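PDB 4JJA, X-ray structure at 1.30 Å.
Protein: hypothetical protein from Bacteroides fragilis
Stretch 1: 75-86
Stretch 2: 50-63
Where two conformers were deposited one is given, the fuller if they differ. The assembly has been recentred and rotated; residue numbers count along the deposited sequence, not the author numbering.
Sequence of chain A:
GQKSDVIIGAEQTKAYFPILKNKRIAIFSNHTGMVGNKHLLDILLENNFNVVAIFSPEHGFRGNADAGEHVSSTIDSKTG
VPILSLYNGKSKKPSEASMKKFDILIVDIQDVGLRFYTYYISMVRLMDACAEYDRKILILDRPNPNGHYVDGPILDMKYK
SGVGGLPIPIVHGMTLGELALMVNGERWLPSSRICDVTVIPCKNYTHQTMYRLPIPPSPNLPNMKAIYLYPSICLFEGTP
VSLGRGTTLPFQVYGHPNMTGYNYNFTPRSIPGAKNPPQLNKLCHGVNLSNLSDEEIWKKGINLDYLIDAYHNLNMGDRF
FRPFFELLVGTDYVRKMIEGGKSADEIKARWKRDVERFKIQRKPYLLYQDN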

# COMPACT_ATOMS: atom_id res chain seq x y z
N ILE A 75 -2.27 17.07 -19.12
CA ILE A 75 -3.47 17.86 -18.83
C ILE A 75 -4.67 16.91 -18.87
O ILE A 75 -4.79 16.09 -19.79
CB ILE A 75 -3.73 18.98 -19.89
CG1 ILE A 75 -2.49 19.87 -20.14
CG2 ILE A 75 -4.95 19.83 -19.48
CD1 ILE A 75 -2.30 21.03 -19.19
N ASP A 76 -5.57 17.03 -17.89
CA ASP A 76 -6.80 16.26 -17.89
C ASP A 76 -7.75 16.79 -18.98
O ASP A 76 -8.04 17.98 -19.02
CB ASP A 76 -7.46 16.35 -16.51
CG ASP A 76 -8.73 15.54 -16.43
OD1 ASP A 76 -8.69 14.34 -16.81
OD2 ASP A 76 -9.75 16.08 -15.97
N SER A 77 -8.22 15.90 -19.84
CA SER A 77 -9.03 16.29 -21.01
C SER A 77 -10.52 16.53 -20.70
O SER A 77 -11.20 17.26 -21.42
CB SER A 77 -8.89 15.25 -22.15
OG SER A 77 -9.71 14.12 -21.94
N LYS A 78 -11.03 15.91 -19.64
CA LYS A 78 -12.40 16.20 -19.20
C LYS A 78 -12.46 17.59 -18.54
O LYS A 78 -13.51 18.25 -18.66
CB LYS A 78 -12.97 15.12 -18.27
CG LYS A 78 -14.34 15.43 -17.65
CD LYS A 78 -15.13 14.15 -17.29
CE LYS A 78 -15.18 13.88 -15.80
NZ LYS A 78 -15.80 12.57 -15.39
N THR A 79 -11.38 18.05 -17.87
CA THR A 79 -11.44 19.27 -17.07
C THR A 79 -10.40 20.34 -17.40
O THR A 79 -10.53 21.48 -16.94
CB THR A 79 -11.24 18.90 -15.58
OG1 THR A 79 -9.90 18.47 -15.38
CG2 THR A 79 -12.22 17.79 -15.12
N GLY A 80 -9.35 19.98 -18.14
CA GLY A 80 -8.23 20.89 -18.37
C GLY A 80 -7.24 21.14 -17.22
O GLY A 80 -6.34 22.00 -17.33
N VAL A 81 -7.40 20.44 -16.09
CA VAL A 81 -6.47 20.57 -14.98
C VAL A 81 -5.12 19.89 -15.32
O VAL A 81 -5.13 18.77 -15.75
CB VAL A 81 -7.12 19.95 -13.73
CG1 VAL A 81 -6.19 19.99 -12.56
CG2 VAL A 81 -8.44 20.70 -13.42
N PRO A 82 -3.97 20.55 -15.10
CA PRO A 82 -2.70 19.83 -15.34
C PRO A 82 -2.51 18.58 -14.45
O PRO A 82 -2.92 18.57 -13.27
CB PRO A 82 -1.62 20.89 -15.07
CG PRO A 82 -2.27 21.97 -14.31
CD PRO A 82 -3.75 21.92 -14.63
N ILE A 83 -1.91 17.54 -15.02
CA ILE A 83 -1.68 16.24 -14.37
C ILE A 83 -0.21 15.98 -14.21
O ILE A 83 0.52 15.94 -15.23
CB ILE A 83 -2.21 15.08 -15.21
CG1 ILE A 83 -3.71 15.16 -15.41
CG2 ILE A 83 -1.85 13.74 -14.59
CD1 ILE A 83 -4.22 14.04 -16.27
N LEU A 84 0.23 15.75 -12.98
CA LEU A 84 1.66 15.67 -12.66
C LEU A 84 2.03 14.28 -12.07
O LEU A 84 1.60 13.93 -10.99
CB LEU A 84 2.08 16.82 -11.74
CG LEU A 84 1.49 18.18 -12.17
CD1 LEU A 84 1.66 19.26 -11.06
CD2 LEU A 84 2.09 18.68 -13.48
N SER A 85 2.81 13.49 -12.80
CA SER A 85 3.26 12.18 -12.30
C SER A 85 4.33 12.34 -11.23
O SER A 85 5.11 13.29 -11.28
CB SER A 85 3.79 11.33 -13.45
OG SER A 85 2.76 11.04 -14.39
N LEU A 86 4.35 11.41 -10.27
CA LEU A 86 5.34 11.41 -9.16
C LEU A 86 6.32 10.21 -9.19
O LEU A 86 6.18 9.27 -9.99
CB LEU A 86 4.62 11.46 -7.81
CG LEU A 86 3.93 12.79 -7.47
CD1 LEU A 86 3.28 12.70 -6.08
CD2 LEU A 86 4.93 13.93 -7.52
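Stretch 2 (50-63) NVVAIFSPEHGFRG

Stretch 2 runs as a strand through Ser-56 and then turns into a loop. It lies beside strand 83-85 of stretch 1 in parallel sense. The two axes approach to 4.6 Å, with a signed crossing angle of -27°. Ile-83 pairs with Ile-54, Leu-84 with Phe-55 and Ser-85 with Ser-56. The backbone bonds alternate, as in any parallel sheet. Ile-54 N donates to Pro-82 O (2.9 Å), and Leu-84 N donates to Ile-54 O (2.7 Å). Ser-56 N then donates to Leu-84 O (2.9 Å), and Leu-86 N to Ser-56 O (3.0 Å). Together the stretches bury 849 Å².

Arg-62 covers the most surface. It lies in the loop after the strand, and its side chain reaches back to the turn that begins at Asp-76. The two polar edges meet in a paired salt bridge: Arg-62 NE donates to Asp-76 OD1 and Arg-62 NH2 to Asp-76 OD2, each at 2.9 Å. Both angles are 173°, so the bonds are nearly straight. Lys-78 CB lies over one face of the guanidinium. Asp-76 OD2 also accepts a very short bond from Thr-79 OG1 (2.5 Å), which ties the carboxylate to its own turn.

Leu-84 is next. Its side chain shares a sheet face with Phe-55, and Leu-84 CD1 lies 3.6 Å from Phe-55 CE1. The same methyl, Leu-84 CD1, is 4.2 Å from Ala-53 CB.

Ile-54 packs on the other face, with Ile-83. Ile-54 CG1 is 3.7 Å from Ile-83 CG1, and Ile-54 CG2 is 3.9 Å from Val-81 CG1. Beyond it, Ile-83 CD1 meets the edge of the Phe-61 ring, 3.8 Å from Phe-61 CE1. Gly-60 fits close to Ile-83; a CB there would clash with Ile-83 CD1. Ser-85 OG donates to Glu-58 O (3.1 Å), joining the strand to the loop.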

# COMPACT_ATOMS: atom_id res chain seq x y z
N ASN A 50 -11.64 25.80 -7.04
CA ASN A 50 -10.54 26.07 -7.96
C ASN A 50 -9.45 25.00 -7.85
O ASN A 50 -8.48 25.18 -7.13
CB ASN A 50 -9.98 27.46 -7.65
CG ASN A 50 -8.92 27.87 -8.61
OD1 ASN A 50 -8.83 27.34 -9.74
ND2 ASN A 50 -8.10 28.85 -8.18
N VAL A 51 -9.63 23.91 -8.59
CA VAL A 51 -8.61 22.87 -8.63
C VAL A 51 -7.63 23.20 -9.74
O VAL A 51 -8.03 23.36 -10.90
CB VAL A 51 -9.21 21.47 -8.80
CG1 VAL A 51 -8.10 20.39 -8.77
CG2 VAL A 51 -10.27 21.17 -7.72
N VAL A 52 -6.36 23.34 -9.38
CA VAL A 52 -5.33 23.84 -10.28
C VAL A 52 -4.35 22.79 -10.71
O VAL A 52 -3.61 23.01 -11.68
CB VAL A 52 -4.58 25.04 -9.64
CG1 VAL A 52 -5.56 26.18 -9.31
CG2 VAL A 52 -3.76 24.66 -8.47
N ALA A 53 -4.31 21.64 -10.02
CA ALA A 53 -3.38 20.60 -10.36
C ALA A 53 -3.73 19.28 -9.71
O ALA A 53 -4.31 19.25 -8.66
CB ALA A 53 -1.95 20.98 -9.93
N ILE A 54 -3.40 18.21 -10.40
CA ILE A 54 -3.46 16.90 -9.82
C ILE A 54 -2.12 16.15 -9.90
O ILE A 54 -1.47 16.13 -10.94
CB ILE A 54 -4.60 16.14 -10.37
CG1 ILE A 54 -4.54 15.93 -11.86
CG2 ILE A 54 -5.89 16.92 -10.10
CD1 ILE A 54 -5.95 15.77 -12.46
N PHE A 55 -1.70 15.59 -8.77
CA PHE A 55 -0.51 14.76 -8.68
C PHE A 55 -0.96 13.31 -8.63
O PHE A 55 -1.85 12.97 -7.87
CB PHE A 55 0.20 15.08 -7.38
CG PHE A 55 0.83 16.46 -7.32
CD1 PHE A 55 2.06 16.68 -7.91
CD2 PHE A 55 0.23 17.49 -6.60
CE1 PHE A 55 2.63 17.94 -7.86
CE2 PHE A 55 0.81 18.75 -6.55
CZ PHE A 55 2.00 18.98 -7.18
N SER A 56 -0.36 12.47 -9.46
CA SER A 56 -0.74 11.07 -9.46
C SER A 56 0.49 10.20 -9.28
O SER A 56 1.54 10.53 -9.79
CB SER A 56 -1.45 10.70 -10.75
OG SER A 56 -1.71 9.30 -10.76
N PRO A 57 0.36 9.09 -8.53
CA PRO A 57 1.46 8.11 -8.55
C PRO A 57 1.47 7.24 -9.86
O PRO A 57 2.40 6.47 -10.04
CB PRO A 57 1.15 7.26 -7.32
CG PRO A 57 -0.34 7.22 -7.24
CD PRO A 57 -0.81 8.59 -7.78
N GLU A 58 0.43 7.30 -10.69
CA GLU A 58 0.42 6.69 -12.04
C GLU A 58 0.50 7.81 -13.08
O GLU A 58 1.25 8.77 -12.86
CB GLU A 58 -0.79 5.76 -12.22
CG GLU A 58 -0.57 4.40 -11.53
CD GLU A 58 -1.03 4.36 -10.08
OE1 GLU A 58 -2.17 4.86 -9.77
OE2 GLU A 58 -0.24 3.81 -9.27
N HIS A 59 -0.23 7.74 -14.21
CA HIS A 59 -0.18 8.85 -15.18
C HIS A 59 -1.03 9.98 -14.66
O HIS A 59 -0.55 11.10 -14.37
CB HIS A 59 -0.68 8.45 -16.58
CG HIS A 59 -0.91 9.62 -17.49
N GLY A 60 -2.31 9.65 -14.56
CA GLY A 60 -3.33 10.53 -14.13
C GLY A 60 -4.45 9.60 -13.73
O GLY A 60 -4.45 8.40 -14.02
N PHE A 61 -5.46 10.23 -13.20
CA PHE A 61 -6.41 9.65 -12.28
C PHE A 61 -7.62 9.07 -13.00
O PHE A 61 -8.63 8.77 -12.38
CB PHE A 61 -6.88 10.78 -11.39
CG PHE A 61 -7.42 11.94 -12.17
CD1 PHE A 61 -6.60 12.68 -13.03
CD2 PHE A 61 -8.75 12.28 -12.08
CE1 PHE A 61 -7.11 13.73 -13.76
CE2 PHE A 61 -9.24 13.33 -12.78
CZ PHE A 61 -8.42 14.06 -13.62
N ARG A 62 -7.52 8.96 -14.33
CA ARG A 62 -8.64 8.54 -15.16
C ARG A 62 -8.47 7.10 -15.59
O ARG A 62 -9.27 6.61 -16.39
CB ARG A 62 -8.71 9.43 -16.40
CG ARG A 62 -8.90 10.91 -16.05
CD ARG A 62 -10.33 11.18 -15.53
NE ARG A 62 -10.58 12.62 -15.35
CZ ARG A 62 -11.60 13.14 -14.66
NH1 ARG A 62 -12.49 12.33 -14.09
NH2 ARG A 62 -11.71 14.44 -14.54
N GLY A 63 -7.44 6.44 -15.02
CA GLY A 63 -7.18 5.01 -15.20
C GLY A 63 -6.76 4.66 -16.58
O GLY A 63 -6.85 3.49 -16.93